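Local coordinates for protein dTDP-4-dehydrorhamnose reductase (Yersinia enterocolitica, PDB 5U9C) that probably catalyses the NADPH-dependent reduction of dTDP-4-dehydro-beta-L-rhamnose to dTDP-L-rhamnose, a step of dTDP-L-rhamnose biosynthesis, at residues 8-13 with 23-28; 19-24 with 59-64; 31-36 with 49-54; 98-103 with 210-215. All blocks are in the same frame, centred on the assembly; numbering follows the deposited sequence. Where two conformers were deposited one is given.

Interaction 1: residues 8-13 with 23-28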
loop_
_atom_site.group_PDB
_atom_site.type_symbol
_atom_site.label_atom_id
_atom_site.label_comp_id
_atom_site.label_asym_id
_atom_site.label_seq_id
_atom_site.Cartn_x
_atom_site.Cartn_y
_atom_site.Cartn_z
ATOM N N ILE D 8 -28.639 -28.846 22.695
ATOM C CA ILE D 8 -27.419 -28.277 22.117
ATOM C C ILE D 8 -26.956 -29.190 20.978
ATOM O O ILE D 8 -26.788 -30.404 21.163
ATOM C CB ILE D 8 -26.264 -28.218 23.135
ATOM C CG1 ILE D 8 -26.571 -27.194 24.216
ATOM C CG2 ILE D 8 -24.965 -27.833 22.433
ATOM C CD1 ILE D 8 -25.622 -27.225 25.395
ATOM N N LEU D 9 -26.750 -28.613 19.809
ATOM C CA LEU D 9 -26.242 -29.346 18.656
ATOM C C LEU D 9 -24.817 -28.823 18.376
ATOM O O LEU D 9 -24.617 -27.615 18.192
ATOM C CB LEU D 9 -27.188 -29.169 17.479
ATOM C CG LEU D 9 -26.869 -29.973 16.218
ATOM C CD1 LEU D 9 -28.126 -30.208 15.379
ATOM C CD2 LEU D 9 -25.786 -29.303 15.380
ATOM N N ILE D 10 -23.838 -29.732 18.366
ATOM C CA ILE D 10 -22.416 -29.384 18.186
ATOM C C ILE D 10 -21.791 -29.959 16.926
ATOM O O ILE D 10 -21.906 -31.157 16.691
ATOM C CB ILE D 10 -21.550 -29.944 19.359
ATOM C CG1 ILE D 10 -22.160 -29.545 20.691
ATOM C CG2 ILE D 10 -20.080 -29.475 19.256
ATOM C CD1 ILE D 10 -21.394 -30.023 21.900
ATOM N N THR D 11 -21.129 -29.113 16.124
ATOM C CA THR D 11 -20.337 -29.589 14.965
ATOM C C THR D 11 -18.890 -29.540 15.445
ATOM O O THR D 11 -18.536 -28.679 16.254
ATOM C CB THR D 11 -20.480 -28.715 13.693
ATOM O OG1 THR D 11 -19.793 -27.449 13.864
ATOM C CG2 THR D 11 -21.948 -28.497 13.358
ATOM N N GLY D 12 -18.047 -30.433 14.939
ATOM C CA GLY D 12 -16.623 -30.494 15.364
ATOM C C GLY D 12 -16.452 -30.928 16.822
ATOM O O GLY D 12 -15.506 -30.500 17.514
ATOM N N GLY D 13 -17.376 -31.769 17.289
ATOM C CA GLY D 13 -17.390 -32.232 18.674
ATOM C C GLY D 13 -16.179 -33.053 19.119
ATOM O O GLY D 13 -15.913 -33.142 20.330
ATOM N N SER D 23 -17.372 -32.666 26.823
ATOM C CA SER D 23 -17.074 -33.207 28.137
ATOM C C SER D 23 -17.639 -32.321 29.261
ATOM O O SER D 23 -18.323 -32.822 30.149
ATOM C CB SER D 23 -15.560 -33.400 28.278
ATOM O OG SER D 23 -15.218 -33.814 29.576
ATOM N N ALA D 24 -17.384 -31.009 29.206
ATOM C CA ALA D 24 -17.901 -30.070 30.224
ATOM C C ALA D 24 -19.441 -30.073 30.271
ATOM O O ALA D 24 -20.027 -29.882 31.328
ATOM C CB ALA D 24 -17.392 -28.649 29.962
ATOM N N LEU D 25 -20.081 -30.287 29.118
ATOM C CA LEU D 25 -21.554 -30.302 29.041
ATOM C C LEU D 25 -22.211 -31.501 29.724
ATOM O O LEU D 25 -23.414 -31.464 30.002
ATOM C CB LEU D 25 -22.032 -30.199 27.587
ATOM C CG LEU D 25 -21.838 -28.814 26.964
ATOM C CD1 LEU D 25 -22.170 -28.856 25.488
ATOM C CD2 LEU D 25 -22.689 -27.758 27.666
ATOM N N LYS D 26 -21.437 -32.548 30.002
ATOM C CA LYS D 26 -21.985 -33.714 30.687
ATOM C C LYS D 26 -22.480 -33.360 32.086
ATOM O O LYS D 26 -23.423 -33.967 32.558
ATOM C CB LYS D 26 -21.012 -34.910 30.696
ATOM C CG LYS D 26 -20.778 -35.479 29.291
ATOM C CD LYS D 26 -20.505 -36.981 29.270
ATOM C CE LYS D 26 -19.118 -37.390 29.737
ATOM N NZ LYS D 26 -18.098 -37.244 28.665
ATOM N N ASP D 27 -21.896 -32.336 32.711
ATOM C CA ASP D 27 -22.337 -31.881 34.043
ATOM C C ASP D 27 -23.379 -30.735 33.956
ATOM O O ASP D 27 -23.348 -29.802 34.771
ATOM C CB ASP D 27 -21.135 -31.416 34.895
ATOM C CG ASP D 27 -20.150 -32.541 35.215
ATOM O OD1 ASP D 27 -20.572 -33.711 35.384
ATOM O OD2 ASP D 27 -18.945 -32.235 35.342
ATOM N N THR D 28 -24.292 -30.798 32.980
ATOM C CA THR D 28 -25.322 -29.761 32.830
ATOM C C THR D 28 -26.685 -30.395 32.579
ATOM O O THR D 28 -26.786 -31.615 32.471
ATOM C CB THR D 28 -25.004 -28.794 31.670
ATOM O OG1 THR D 28 -25.147 -29.464 30.406
ATOM C CG2 THR D 28 -23.598 -28.217 31.814
#
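I8 and I10 meet L25 through methyl groups alone, with no ring or other flat side chain between them; the flat group at issue is the backbone carbonyl of L25, whose O takes the T28 hydroxyl OG1 at 2.7 Å, the donor tilted 17° from the carbonyl plane. T28 N reaches the same oxygen only weakly, across the type I turn from L25 to T28; OG1 adds a second grip, and is also bonded to Y30 N. The contact itself is apolar and buried. Both isoleucines of strand 7-11 point toward the helix and meet the leucine tip to tip. I8 CD1 sits at the fork of the isobutyl group, 3.7 Å from L25 CD2 and 3.8 Å from L25 CD1. From further along the strand, I10 CD1 approaches one branch, L25 CD1, at 3.9 Å. Each isoleucine sets CG1 anti to its own carbonyl carbon and continues almost straight, chi2 170° in I8, which extends CD1 away from the strand. V32 and, from helix 196-209, I204 also touch L25. The backbones stay well apart, the closest CA atoms, those of I8 and L25, being 9.3 Å from each other, so side-chain tips alone bridge strand and helix. Such a helix laid on its preceding strand is characteristic of the first beta-alpha-beta unit of a Rossmann fold, strand 7-11, helix 16-25, strand 31-34.

Interaction 2: residues 19-24 with 59-64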
loop_
_atom_site.group_PDB
_atom_site.type_symbol
_atom_site.label_atom_id
_atom_site.label_comp_id
_atom_site.label_asym_id
_atom_site.label_seq_id
_atom_site.Cartn_x
_atom_site.Cartn_y
_atom_site.Cartn_z
ATOM N N ALA D 19 -13.979 -31.347 22.014
ATOM C CA ALA D 19 -13.883 -32.440 22.982
ATOM C C ALA D 19 -13.986 -31.902 24.417
ATOM O O ALA D 19 -14.668 -32.496 25.247
ATOM C CB ALA D 19 -12.592 -33.251 22.782
ATOM N N TYR D 20 -13.315 -30.778 24.698
ATOM C CA TYR D 20 -13.412 -30.180 26.021
ATOM C C TYR D 20 -14.874 -29.760 26.289
ATOM O O TYR D 20 -15.413 -30.043 27.344
ATOM C CB TYR D 20 -12.488 -28.958 26.180
ATOM C CG TYR D 20 -10.969 -29.208 26.283
ATOM C CD1 TYR D 20 -10.374 -29.620 27.482
ATOM C CD2 TYR D 20 -10.133 -28.906 25.226
ATOM C CE1 TYR D 20 -8.985 -29.802 27.573
ATOM C CE2 TYR D 20 -8.755 -29.074 25.308
ATOM C CZ TYR D 20 -8.181 -29.514 26.472
ATOM O OH TYR D 20 -6.804 -29.655 26.505
ATOM N N VAL D 21 -15.509 -29.113 25.316
ATOM C CA VAL D 21 -16.883 -28.631 25.480
ATOM C C VAL D 21 -17.884 -29.768 25.728
ATOM O O VAL D 21 -18.645 -29.714 26.692
ATOM C CB VAL D 21 -17.333 -27.741 24.295
ATOM C CG1 VAL D 21 -18.787 -27.327 24.452
ATOM C CG2 VAL D 21 -16.468 -26.495 24.227
ATOM N N THR D 22 -17.870 -30.778 24.858
ATOM C CA THR D 22 -18.754 -31.950 24.973
ATOM C C THR D 22 -18.613 -32.556 26.369
ATOM O O THR D 22 -19.603 -32.877 27.030
ATOM C CB THR D 22 -18.424 -33.005 23.873
ATOM O OG1 THR D 22 -18.591 -32.417 22.565
ATOM C CG2 THR D 22 -19.326 -34.214 23.973
ATOM N N SER D 23 -17.372 -32.666 26.823
ATOM C CA SER D 23 -17.074 -33.207 28.137
ATOM C C SER D 23 -17.639 -32.321 29.261
ATOM O O SER D 23 -18.323 -32.822 30.149
ATOM C CB SER D 23 -15.560 -33.400 28.278
ATOM O OG SER D 23 -15.218 -33.814 29.576
ATOM N N ALA D 24 -17.384 -31.009 29.206
ATOM C CA ALA D 24 -17.901 -30.070 30.224
ATOM C C ALA D 24 -19.441 -30.073 30.271
ATOM O O ALA D 24 -20.027 -29.882 31.328
ATOM C CB ALA D 24 -17.392 -28.649 29.962
ATOM N N VAL D 59 -29.626 -24.405 21.011
ATOM C CA VAL D 59 -28.279 -23.884 20.868
ATOM C C VAL D 59 -27.508 -24.687 19.835
ATOM O O VAL D 59 -27.597 -25.920 19.806
ATOM C CB VAL D 59 -27.541 -23.979 22.230
ATOM C CG1 VAL D 59 -26.045 -23.706 22.091
ATOM C CG2 VAL D 59 -28.177 -23.044 23.250
ATOM N N ILE D 60 -26.732 -23.982 19.009
ATOM C CA ILE D 60 -25.855 -24.593 18.016
ATOM C C ILE D 60 -24.441 -24.062 18.219
ATOM O O ILE D 60 -24.241 -22.854 18.219
ATOM C CB ILE D 60 -26.280 -24.293 16.569
ATOM C CG1 ILE D 60 -27.661 -24.882 16.298
ATOM C CG2 ILE D 60 -25.263 -24.889 15.589
ATOM C CD1 ILE D 60 -28.269 -24.451 14.976
ATOM N N LEU D 61 -23.490 -24.978 18.415
ATOM C CA LEU D 61 -22.091 -24.659 18.598
ATOM C C LEU D 61 -21.416 -25.154 17.322
ATOM O O LEU D 61 -21.283 -26.384 17.108
ATOM C CB LEU D 61 -21.508 -25.385 19.820
ATOM C CG LEU D 61 -22.285 -25.246 21.131
ATOM C CD1 LEU D 61 -21.532 -25.937 22.233
ATOM C CD2 LEU D 61 -22.503 -23.793 21.511
ATOM N N HIS D 62 -20.992 -24.217 16.485
ATOM C CA HIS D 62 -20.395 -24.536 15.197
ATOM C C HIS D 62 -18.886 -24.398 15.243
ATOM O O HIS D 62 -18.357 -23.306 15.050
ATOM C CB HIS D 62 -21.006 -23.676 14.094
ATOM C CG HIS D 62 -20.414 -23.936 12.753
ATOM N ND1 HIS D 62 -20.044 -25.201 12.345
ATOM C CD2 HIS D 62 -20.208 -23.121 11.693
ATOM C CE1 HIS D 62 -19.576 -25.139 11.113
ATOM N NE2 HIS D 62 -19.678 -23.892 10.690
ATOM N N PHE D 63 -18.209 -25.516 15.547
ATOM C CA PHE D 63 -16.753 -25.535 15.648
ATOM C C PHE D 63 -16.082 -26.217 14.450
ATOM O O PHE D 63 -14.871 -26.054 14.254
ATOM C CB PHE D 63 -16.260 -26.262 16.934
ATOM C CG PHE D 63 -16.848 -25.756 18.231
ATOM C CD1 PHE D 63 -16.980 -24.408 18.495
ATOM C CD2 PHE D 63 -17.165 -26.657 19.254
ATOM C CE1 PHE D 63 -17.502 -23.959 19.714
ATOM C CE2 PHE D 63 -17.654 -26.213 20.479
ATOM C CZ PHE D 63 -17.816 -24.860 20.711
ATOM N N ALA D 64 -16.829 -26.981 13.654
ATOM C CA ALA D 64 -16.209 -27.683 12.515
ATOM C C ALA D 64 -15.769 -26.701 11.416
ATOM O O ALA D 64 -16.460 -25.722 11.123
ATOM C CB ALA D 64 -17.154 -28.733 11.937
#
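While L61 and F63 reach out to V21, the residues that flank F63, H62 and A64, grip one polar atom of the neighbouring strand: T11 OG1 is hydrogen-bonded both to H62 ND1 and to A64 N. H62 NE2 has a second partner, T87 OG1, which ties the imidazole at both nitrogens. This is the core of the Rossmann fold, where strand 59-62 lies beside strand 7-11 and helix 16-25 packs on the face of the sheet that carries L61. The contact across is wholly apolar, and V21 carries the helix side of it. Its two methyls divide the work: CG1, anti to the backbone N (chi1 177°), goes to L61 CD1 at 3.8 Å, whereas CG2, anti to the carbonyl carbon, goes to F63. The valine and each partner meet at a slant, and the F63 ring is turned obliquely to CG2. L61 CD1 can stand off the strand because its chain is extended beyond CG, with chi2 at -176°. On the sheet side L61 also touches I8 and I10, and F63 packs against L104 and against I203 of helix 196-209, so V21 enters a layer of side chains drawn from several strands. F63 further touches residues of a glycine-rich pattern consistent with a dinucleotide-binding loop. At the ring, V21 CG2 lies 3.9 Å from F63 CE2 and 4.1 Å from F63 CZ, while V21 CB is 4.1 Å from CE2.

Interaction 3: residues 31-36 with 49-54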
loop_
_atom_site.group_PDB
_atom_site.type_symbol
_atom_site.label_atom_id
_atom_site.label_comp_id
_atom_site.label_asym_id
_atom_site.label_seq_id
_atom_site.Cartn_x
_atom_site.Cartn_y
_atom_site.Cartn_z
ATOM N N ASN D 31 -29.320 -31.554 26.722
ATOM C CA ASN D 31 -29.328 -32.765 25.900
ATOM C C ASN D 31 -28.391 -32.403 24.728
ATOM O O ASN D 31 -28.691 -31.478 23.964
ATOM C CB ASN D 31 -30.733 -33.062 25.380
ATOM C CG ASN D 31 -30.748 -34.129 24.280
ATOM O OD1 ASN D 31 -29.954 -35.075 24.298
ATOM N ND2 ASN D 31 -31.659 -33.975 23.310
ATOM N N VAL D 32 -27.288 -33.129 24.570
ATOM C CA VAL D 32 -26.271 -32.782 23.561
ATOM C C VAL D 32 -26.245 -33.716 22.357
ATOM O O VAL D 32 -26.118 -34.920 22.509
ATOM C CB VAL D 32 -24.863 -32.781 24.194
ATOM C CG1 VAL D 32 -23.828 -32.247 23.217
ATOM C CG2 VAL D 32 -24.840 -31.945 25.469
ATOM N N ILE D 33 -26.348 -33.145 21.169
ATOM C CA ILE D 33 -26.284 -33.897 19.910
ATOM C C ILE D 33 -24.933 -33.561 19.282
ATOM O O ILE D 33 -24.667 -32.405 18.895
ATOM C CB ILE D 33 -27.416 -33.476 18.928
ATOM C CG1 ILE D 33 -28.783 -33.590 19.591
ATOM C CG2 ILE D 33 -27.378 -34.316 17.645
ATOM C CD1 ILE D 33 -29.116 -34.975 20.081
ATOM N N VAL D 34 -24.072 -34.561 19.205
ATOM C CA VAL D 34 -22.744 -34.405 18.625
ATOM C C VAL D 34 -22.835 -34.933 17.199
ATOM O O VAL D 34 -22.983 -36.131 16.995
ATOM C CB VAL D 34 -21.678 -35.189 19.421
ATOM C CG1 VAL D 34 -20.293 -35.004 18.794
ATOM C CG2 VAL D 34 -21.671 -34.743 20.879
ATOM N N THR D 35 -22.746 -34.038 16.218
ATOM C CA THR D 35 -22.848 -34.447 14.829
ATOM C C THR D 35 -21.641 -35.308 14.428
ATOM O O THR D 35 -20.545 -35.167 14.973
ATOM C CB THR D 35 -22.983 -33.238 13.869
ATOM O OG1 THR D 35 -21.758 -32.506 13.819
ATOM C CG2 THR D 35 -24.107 -32.322 14.310
ATOM N N GLU D 36 -21.892 -36.236 13.513
ATOM C CA GLU D 36 -20.883 -37.152 12.971
ATOM C C GLU D 36 -21.005 -37.092 11.452
ATOM O O GLU D 36 -21.937 -36.461 10.935
ATOM C CB GLU D 36 -21.138 -38.574 13.452
ATOM C CG GLU D 36 -20.929 -38.797 14.932
ATOM C CD GLU D 36 -21.273 -40.216 15.353
ATOM O OE1 GLU D 36 -21.961 -40.933 14.582
ATOM O OE2 GLU D 36 -20.865 -40.615 16.466
ATOM N N PHE D 49 -29.354 -27.956 6.212
ATOM C CA PHE D 49 -30.570 -27.258 6.628
ATOM C C PHE D 49 -31.679 -28.206 7.109
ATOM O O PHE D 49 -32.230 -28.013 8.206
ATOM C CB PHE D 49 -31.078 -26.335 5.519
ATOM C CG PHE D 49 -32.254 -25.492 5.918
ATOM C CD1 PHE D 49 -33.560 -25.960 5.740
ATOM C CD2 PHE D 49 -32.065 -24.225 6.464
ATOM C CE1 PHE D 49 -34.643 -25.178 6.111
ATOM C CE2 PHE D 49 -33.143 -23.436 6.817
ATOM C CZ PHE D 49 -34.430 -23.914 6.658
ATOM N N SER D 50 -31.995 -29.225 6.315
ATOM C CA SER D 50 -33.043 -30.178 6.701
ATOM C C SER D 50 -32.700 -30.894 7.989
ATOM O O SER D 50 -33.553 -31.037 8.861
ATOM C CB SER D 50 -33.300 -31.208 5.612
ATOM O OG SER D 50 -33.859 -30.586 4.488
ATOM N N TYR D 51 -31.448 -31.323 8.114
ATOM C CA TYR D 51 -31.001 -32.035 9.324
ATOM C C TYR D 51 -31.112 -31.171 10.573
ATOM O O TYR D 51 -31.775 -31.553 11.528
ATOM C CB TYR D 51 -29.567 -32.591 9.182
ATOM C CG TYR D 51 -29.021 -33.103 10.483
ATOM C CD1 TYR D 51 -29.536 -34.254 11.083
ATOM C CD2 TYR D 51 -28.009 -32.417 11.137
ATOM C CE1 TYR D 51 -29.048 -34.710 12.316
ATOM C CE2 TYR D 51 -27.522 -32.845 12.352
ATOM C CZ TYR D 51 -28.032 -33.982 12.940
ATOM O OH TYR D 51 -27.505 -34.366 14.142
ATOM N N ILE D 52 -30.502 -29.998 10.557
ATOM C CA ILE D 52 -30.552 -29.146 11.743
ATOM C C ILE D 52 -31.966 -28.677 12.123
ATOM O O ILE D 52 -32.329 -28.720 13.306
ATOM C CB ILE D 52 -29.584 -27.964 11.629
ATOM C CG1 ILE D 52 -28.151 -28.510 11.529
ATOM C CG2 ILE D 52 -29.746 -27.012 12.817
ATOM C CD1 ILE D 52 -27.093 -27.431 11.451
ATOM N N THR D 53 -32.773 -28.265 11.144
ATOM C CA THR D 53 -34.109 -27.765 11.452
ATOM C C THR D 53 -34.991 -28.847 12.057
ATOM O O THR D 53 -35.769 -28.552 12.954
ATOM C CB THR D 53 -34.806 -27.077 10.253
ATOM O OG1 THR D 53 -34.827 -27.954 9.123
ATOM C CG2 THR D 53 -34.063 -25.814 9.876
ATOM N N ALA D 54 -34.856 -30.095 11.584
ATOM C CA ALA D 54 -35.628 -31.215 12.154
ATOM C C ALA D 54 -35.206 -31.513 13.600
ATOM O O ALA D 54 -36.037 -31.975 14.390
ATOM C CB ALA D 54 -35.527 -32.479 11.291
#
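Y51 leaves helix 48-55 toward I33 and T35, and its side chain spans the gap to the edge strand 31-34 of the Rossmann sheet. CB and the near half of the ring meet nothing of residues 31-36; the first carbon to touch them is CE2, with T35 CG2, just past the strand, at 4.0 Å, placed at the edge near the ring plane. At the tip, OH has I33 CG2 at 3.5 Å and T35 CG2 at 4.0 Å, in directions roughly at right angles. The reach comes from chi1 of 170°, which sets CG opposite the backbone N. No hydrogen bond crosses, so the hydroxyl meets residues 31-36 by van der Waals contact alone. T35 keeps its own hydroxyl for I10 O, which leaves CG2 for the tyrosine. V32 and V34 instead touch L25 and T22 of helix 16-25, so helices 16-25 and 48-55 cover opposite faces of the strand. Away from it, F49 and I52 pack on helix 76-97. Within helix 48-55, F49 O accepts both T53 N at 3.0 Å and T53 OG1 at 2.8 Å, from opposite faces of its carbonyl plane, while T53 CG2 lies 3.7 Å above the F49 ring, over its centre.

Interaction 4: residues 98-103 with 210-215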
loop_
_atom_site.group_PDB
_atom_site.type_symbol
_atom_site.label_atom_id
_atom_site.label_comp_id
_atom_site.label_asym_id
_atom_site.label_seq_id
_atom_site.Cartn_x
_atom_site.Cartn_y
_atom_site.Cartn_z
ATOM N N GLY D 98 -34.836 -20.625 15.420
ATOM C CA GLY D 98 -34.643 -19.702 16.556
ATOM C C GLY D 98 -33.532 -20.053 17.544
ATOM O O GLY D 98 -33.551 -19.614 18.696
ATOM N N ALA D 99 -32.543 -20.813 17.089
ATOM C CA ALA D 99 -31.459 -21.221 17.955
ATOM C C ALA D 99 -30.389 -20.146 18.082
ATOM O O ALA D 99 -30.081 -19.430 17.109
ATOM C CB ALA D 99 -30.829 -22.503 17.414
ATOM N N TRP D 100 -29.819 -20.041 19.280
ATOM C CA TRP D 100 -28.666 -19.163 19.529
ATOM C C TRP D 100 -27.470 -19.895 18.917
ATOM O O TRP D 100 -27.265 -21.076 19.191
ATOM C CB TRP D 100 -28.495 -18.957 21.025
ATOM C CG TRP D 100 -27.285 -18.188 21.497
ATOM C CD1 TRP D 100 -27.190 -16.831 21.700
ATOM C CD2 TRP D 100 -26.048 -18.744 21.946
ATOM N NE1 TRP D 100 -25.952 -16.518 22.212
ATOM C CE2 TRP D 100 -25.237 -17.673 22.382
ATOM C CE3 TRP D 100 -25.532 -20.047 22.002
ATOM C CZ2 TRP D 100 -23.946 -17.866 22.872
ATOM C CZ3 TRP D 100 -24.257 -20.235 22.489
ATOM C CH2 TRP D 100 -23.475 -19.145 22.919
ATOM N N LEU D 101 -26.710 -19.201 18.068
ATOM C CA LEU D 101 -25.601 -19.792 17.336
ATOM C C LEU D 101 -24.248 -19.239 17.720
ATOM O O LEU D 101 -24.015 -18.028 17.656
ATOM C CB LEU D 101 -25.811 -19.557 15.838
ATOM C CG LEU D 101 -24.703 -19.957 14.859
ATOM C CD1 LEU D 101 -24.388 -21.439 14.929
ATOM C CD2 LEU D 101 -25.127 -19.607 13.450
ATOM N N LEU D 102 -23.337 -20.136 18.063
ATOM C CA LEU D 102 -21.978 -19.769 18.403
ATOM C C LEU D 102 -21.106 -20.224 17.258
ATOM O O LEU D 102 -21.151 -21.386 16.872
ATOM C CB LEU D 102 -21.541 -20.403 19.729
ATOM C CG LEU D 102 -20.064 -20.299 20.161
ATOM C CD1 LEU D 102 -19.484 -18.930 20.010
ATOM C CD2 LEU D 102 -19.891 -20.751 21.603
ATOM N N TYR D 103 -20.355 -19.296 16.690
ATOM C CA TYR D 103 -19.442 -19.580 15.580
ATOM C C TYR D 103 -18.018 -19.305 16.034
ATOM O O TYR D 103 -17.706 -18.207 16.481
ATOM C CB TYR D 103 -19.782 -18.713 14.345
ATOM C CG TYR D 103 -18.861 -18.880 13.143
ATOM C CD1 TYR D 103 -18.635 -20.135 12.583
ATOM C CD2 TYR D 103 -18.295 -17.775 12.499
ATOM C CE1 TYR D 103 -17.825 -20.298 11.466
ATOM C CE2 TYR D 103 -17.486 -17.931 11.373
ATOM C CZ TYR D 103 -17.267 -19.195 10.861
ATOM O OH TYR D 103 -16.497 -19.379 9.749
ATOM N N ARG D 210 -26.365 -16.595 27.287
ATOM C CA ARG D 210 -26.750 -16.294 25.908
ATOM C C ARG D 210 -26.103 -14.967 25.478
ATOM O O ARG D 210 -26.755 -14.102 24.910
ATOM C CB ARG D 210 -28.275 -16.291 25.705
ATOM C CG ARG D 210 -28.934 -17.630 26.018
ATOM C CD ARG D 210 -28.340 -18.792 25.206
ATOM N NE ARG D 210 -28.938 -20.067 25.592
ATOM C CZ ARG D 210 -30.080 -20.550 25.107
ATOM N NH1 ARG D 210 -30.540 -21.713 25.545
ATOM N NH2 ARG D 210 -30.772 -19.877 24.191
ATOM N N HIS D 211 -24.815 -14.820 25.764
ATOM C CA HIS D 211 -24.077 -13.625 25.355
ATOM C C HIS D 211 -24.066 -13.545 23.830
ATOM O O HIS D 211 -23.989 -14.573 23.152
ATOM C CB HIS D 211 -22.642 -13.640 25.906
ATOM C CG HIS D 211 -21.872 -12.416 25.558
ATOM N ND1 HIS D 211 -22.191 -11.178 26.065
ATOM C CD2 HIS D 211 -20.823 -12.224 24.726
ATOM C CE1 HIS D 211 -21.372 -10.273 25.561
ATOM N NE2 HIS D 211 -20.532 -10.884 24.747
ATOM N N THR D 212 -24.175 -12.332 23.291
ATOM C CA THR D 212 -24.222 -12.134 21.841
ATOM C C THR D 212 -23.204 -11.114 21.329
ATOM O O THR D 212 -22.713 -10.285 22.081
ATOM C CB THR D 212 -25.625 -11.685 21.367
ATOM O OG1 THR D 212 -25.992 -10.479 22.028
ATOM C CG2 THR D 212 -26.699 -12.759 21.654
ATOM N N GLY D 213 -22.918 -11.172 20.029
ATOM C CA GLY D 213 -21.985 -10.229 19.405
ATOM C C GLY D 213 -20.692 -10.889 18.953
ATOM O O GLY D 213 -20.690 -12.063 18.636
ATOM N N THR D 214 -19.612 -10.112 18.910
ATOM C CA THR D 214 -18.302 -10.590 18.456
ATOM C C THR D 214 -17.265 -10.319 19.543
ATOM O O THR D 214 -17.192 -9.203 20.079
ATOM C CB THR D 214 -17.896 -9.936 17.117
ATOM O OG1 THR D 214 -18.771 -10.405 16.070
ATOM C CG2 THR D 214 -16.449 -10.312 16.715
ATOM N N LEU D 215 -16.470 -11.336 19.860
ATOM C CA LEU D 215 -15.419 -11.231 20.863
ATOM C C LEU D 215 -14.130 -11.872 20.393
ATOM O O LEU D 215 -14.140 -12.787 19.581
ATOM C CB LEU D 215 -15.840 -11.941 22.146
ATOM C CG LEU D 215 -16.905 -11.299 23.014
ATOM C CD1 LEU D 215 -17.425 -12.294 24.036
ATOM C CD2 LEU D 215 -16.337 -10.058 23.695
#
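W100 turns its indole toward the loop 210-212 by setting CG anti to the backbone N (chi1 174°), and R210 answers with a chain bent at chi2, which lays its CD over one face of the indole. R210 CD lies 4.0 Å from the centroid of the five-membered ring of W100, over the face, a CH-pi contact. The indole edge is used as well: W100 NE1 donates to H211 O at 2.9 Å with an N-H...O angle of 142°, a bond that is bent although the acceptor lies in the ring plane. Seen from the carbonyl, the donor stands 46° above the plane, off the lone pairs. Here the chain leaves helix 196-209 through a Schellman motif, with R210 as its positive-phi C-prime residue, and heads for strand 213-217, the last strand of the Rossmann sheet; W100 opens strand 100-106, two places across. Strand 149-154 lies between them, and its L150 touches both W100 and H211. V59 and I207 also touch W100. At the same edge, T212 CG2 comes to 3.9 Å from W100 NE1. The guanidinium, at a slant to the ring, brings R210 NH2 to 4.0 Å from W100 CB, while R210 NH1 makes a weak hydrogen bond to Y30 OH.

Overall arrangement
All four contacts lie on one parallel sheet, in the strand order 31-34, 7-11, 59-62, 100-106, 149-154, 213-217. Interactions 1 and 2 share helix 16-25, which sits on the first three strands, and their centres are only 5 Å apart; L9 N and V59 O, 2.8 Å apart, join them. Interaction 3 uses the other face of strand 31-34 and is bonded to interaction 1 through I8 O and I33 N at 2.8 Å. Interaction 4 touches interaction 2 along strands 59-62 and 100-106, with I60 O and L102 N 2.9 Å apart, but its centre is about 17 Å from that of interaction 3. None adjoins the malate-binding residues F168, K171 and R256.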